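Local coordinates for hypothetical protein TM1010 (PDB 2F4P) that is of unknown function but belongs to the cupin superfamily of small antiparallel beta-barrel proteins and packs as a pair of identical subunits, at residues 66-71 and 121-127. Numbering follows the deposited sequence.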
loop_
_atom_site.group_PDB
_atom_site.type_symbol
_atom_site.label_atom_id
_atom_site.label_comp_id
_atom_site.label_asym_id
_atom_site.label_seq_id
_atom_site.Cartn_x
_atom_site.Cartn_y
_atom_site.Cartn_z
ATOM N N HIS A 66 10.412 -10.607 8.938
ATOM C CA HIS A 66 10.793 -9.211 9.030
ATOM C C HIS A 66 10.708 -8.805 10.499
ATOM O O HIS A 66 9.647 -8.928 11.101
ATOM C CB HIS A 66 9.801 -8.343 8.267
ATOM C CG HIS A 66 9.962 -8.407 6.781
ATOM N ND1 HIS A 66 10.744 -7.507 6.090
ATOM C CD2 HIS A 66 9.479 -9.272 5.867
ATOM C CE1 HIS A 66 10.727 -7.814 4.806
ATOM N NE2 HIS A 66 9.961 -8.876 4.643
ATOM N N PRO A 67 11.782 -8.257 11.043
ATOM C CA PRO A 67 11.752 -7.760 12.413
ATOM C C PRO A 67 10.641 -6.727 12.680
ATOM O O PRO A 67 10.127 -6.645 13.793
ATOM C CB PRO A 67 13.110 -7.083 12.577
ATOM C CG PRO A 67 13.964 -7.661 11.585
ATOM C CD PRO A 67 13.110 -8.117 10.430
ATOM N N GLY A 68 10.308 -5.917 11.677
ATOM C CA GLY A 68 9.304 -4.892 11.832
ATOM C C GLY A 68 7.919 -5.275 11.385
ATOM O O GLY A 68 6.976 -4.492 11.551
ATOM N N GLY A 69 7.767 -6.448 10.798
ATOM C CA GLY A 69 6.455 -6.848 10.303
ATOM C C GLY A 69 6.267 -6.480 8.826
ATOM O O GLY A 69 7.131 -5.820 8.176
ATOM N N GLN A 70 5.140 -6.922 8.291
ATOM C CA GLN A 70 4.835 -6.708 6.877
ATOM C C GLN A 70 3.324 -6.750 6.688
ATOM O O GLN A 70 2.623 -7.452 7.423
ATOM C CB GLN A 70 5.573 -7.804 6.052
ATOM C CG GLN A 70 5.360 -7.773 4.530
ATOM C CD GLN A 70 6.217 -8.840 3.778
ATOM O OE1 GLN A 70 6.341 -10.019 4.206
ATOM N NE2 GLN A 70 6.830 -8.415 2.682
ATOM N N ILE A 71 2.827 -5.972 5.714
ATOM C CA ILE A 71 1.430 -5.956 5.330
ATOM C C ILE A 71 1.363 -6.283 3.831
ATOM O O ILE A 71 2.077 -5.667 3.037
ATOM C CB ILE A 71 0.790 -4.574 5.600
ATOM C CG1 ILE A 71 0.719 -4.288 7.110
ATOM C CG2 ILE A 71 -0.633 -4.482 4.974
ATOM C CD1 ILE A 71 0.607 -2.809 7.422
ATOM N N SER A 121 6.719 -3.118 4.018
ATOM C CA SER A 121 7.621 -3.480 5.114
ATOM C C SER A 121 7.566 -2.337 6.146
ATOM O O SER A 121 8.022 -1.230 5.881
ATOM C CB SER A 121 9.050 -3.675 4.624
ATOM O OG SER A 121 9.131 -4.701 3.675
ATOM N N THR A 122 7.023 -2.636 7.315
ATOM C CA THR A 122 6.826 -1.672 8.370
ATOM C C THR A 122 8.024 -1.678 9.308
ATOM O O THR A 122 8.737 -2.694 9.428
ATOM C CB THR A 122 5.536 -1.988 9.129
ATOM O OG1 THR A 122 5.544 -3.368 9.556
ATOM C CG2 THR A 122 4.346 -1.778 8.206
ATOM N N GLN A 123 8.237 -0.554 9.971
ATOM C CA GLN A 123 9.263 -0.417 11.005
ATOM C C GLN A 123 10.604 -0.945 10.528
ATOM O O GLN A 123 11.240 -1.764 11.186
ATOM C CB GLN A 123 8.813 -1.123 12.279
ATOM C CG GLN A 123 7.522 -0.544 12.829
ATOM C CD GLN A 123 6.908 -1.376 13.943
ATOM O OE1 GLN A 123 6.725 -0.862 15.044
ATOM N NE2 GLN A 123 6.533 -2.662 13.646
ATOM N N VAL A 124 11.021 -0.444 9.369
ATOM C CA VAL A 124 12.236 -0.891 8.707
ATOM C C VAL A 124 13.464 -0.743 9.601
ATOM O O VAL A 124 14.364 -1.560 9.545
ATOM C CB VAL A 124 12.410 -0.178 7.334
ATOM C CG1 VAL A 124 13.807 -0.431 6.720
ATOM C CG2 VAL A 124 11.322 -0.648 6.389
ATOM N N HIS A 125 13.476 0.269 10.458
ATOM C CA HIS A 125 14.635 0.523 11.304
ATOM C C HIS A 125 14.918 -0.673 12.242
ATOM O O HIS A 125 16.038 -0.825 12.727
ATOM C CB HIS A 125 14.406 1.817 12.089
ATOM C CG HIS A 125 15.545 2.213 12.972
ATOM N ND1 HIS A 125 15.698 1.727 14.256
ATOM C CD2 HIS A 125 16.561 3.085 12.777
ATOM C CE1 HIS A 125 16.779 2.259 14.801
ATOM N NE2 HIS A 125 17.315 3.095 13.928
ATOM N N LEU A 126 13.930 -1.547 12.461
ATOM C CA LEU A 126 14.119 -2.692 13.332
ATOM C C LEU A 126 14.989 -3.773 12.683
ATOM O O LEU A 126 15.435 -4.688 13.367
ATOM C CB LEU A 126 12.783 -3.289 13.787
ATOM C CG LEU A 126 11.961 -2.403 14.729
ATOM C CD1 LEU A 126 10.663 -3.096 15.161
ATOM C CD2 LEU A 126 12.771 -1.937 15.934
ATOM N N GLY A 127 15.225 -3.656 11.375
ATOM C CA GLY A 127 16.184 -4.513 10.684
ATOM C C GLY A 127 15.672 -5.062 9.370
ATOM O O GLY A 127 14.485 -4.970 9.070
HETATM O O HOH W 1 12.237 -5.443 7.280
HETATM O O HOH W 2 12.049 -4.349 10.060
HETATM O O HOH W 3 9.855 -4.838 8.033
#
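At the His66 ring, Ser121 OG approaches obliquely, 3.7 Å from CE1, and a water in the ring plane at the edge links ND1 to Gly127 O. The flat carbonyl group of Gly68 is gripped from both faces by side chains of 121-127. Thr122 OG1 donates to Gly68 O at 2.7 Å from well above the carbonyl plane, 47° out of it, while Gln123 NE2 comes to the same oxygen from the opposite face at 2.8 Å. That second bond lies nearly in the Gln123 amide plane, which orients the amide. The hydroxyl reaches the oxygen because OG1 sits between the backbone N and carbonyl carbon of Thr122 (chi1 53°). Pro67 lies against the backbone of the 3-10 turn, with CB 3.4 Å from Leu126 O. Gly68 CA makes a CA-H...O contact with Thr122 O, 3.3 Å apart. Beyond, Gln70 and Ser121 form an antiparallel non-hydrogen-bonded pair; Gln70 NE2 and Ser121 OG both hydrogen-bond Tyr51 OH. His66 NE2 and Gln70 NE2 also hydrogen-bond an unknown ligand. The contact thus illustrates loops joined at one end of a cupin barrel: a type I turn leading into strand 70-75, tied to the loop leaving its antiparallel neighbour 115-121.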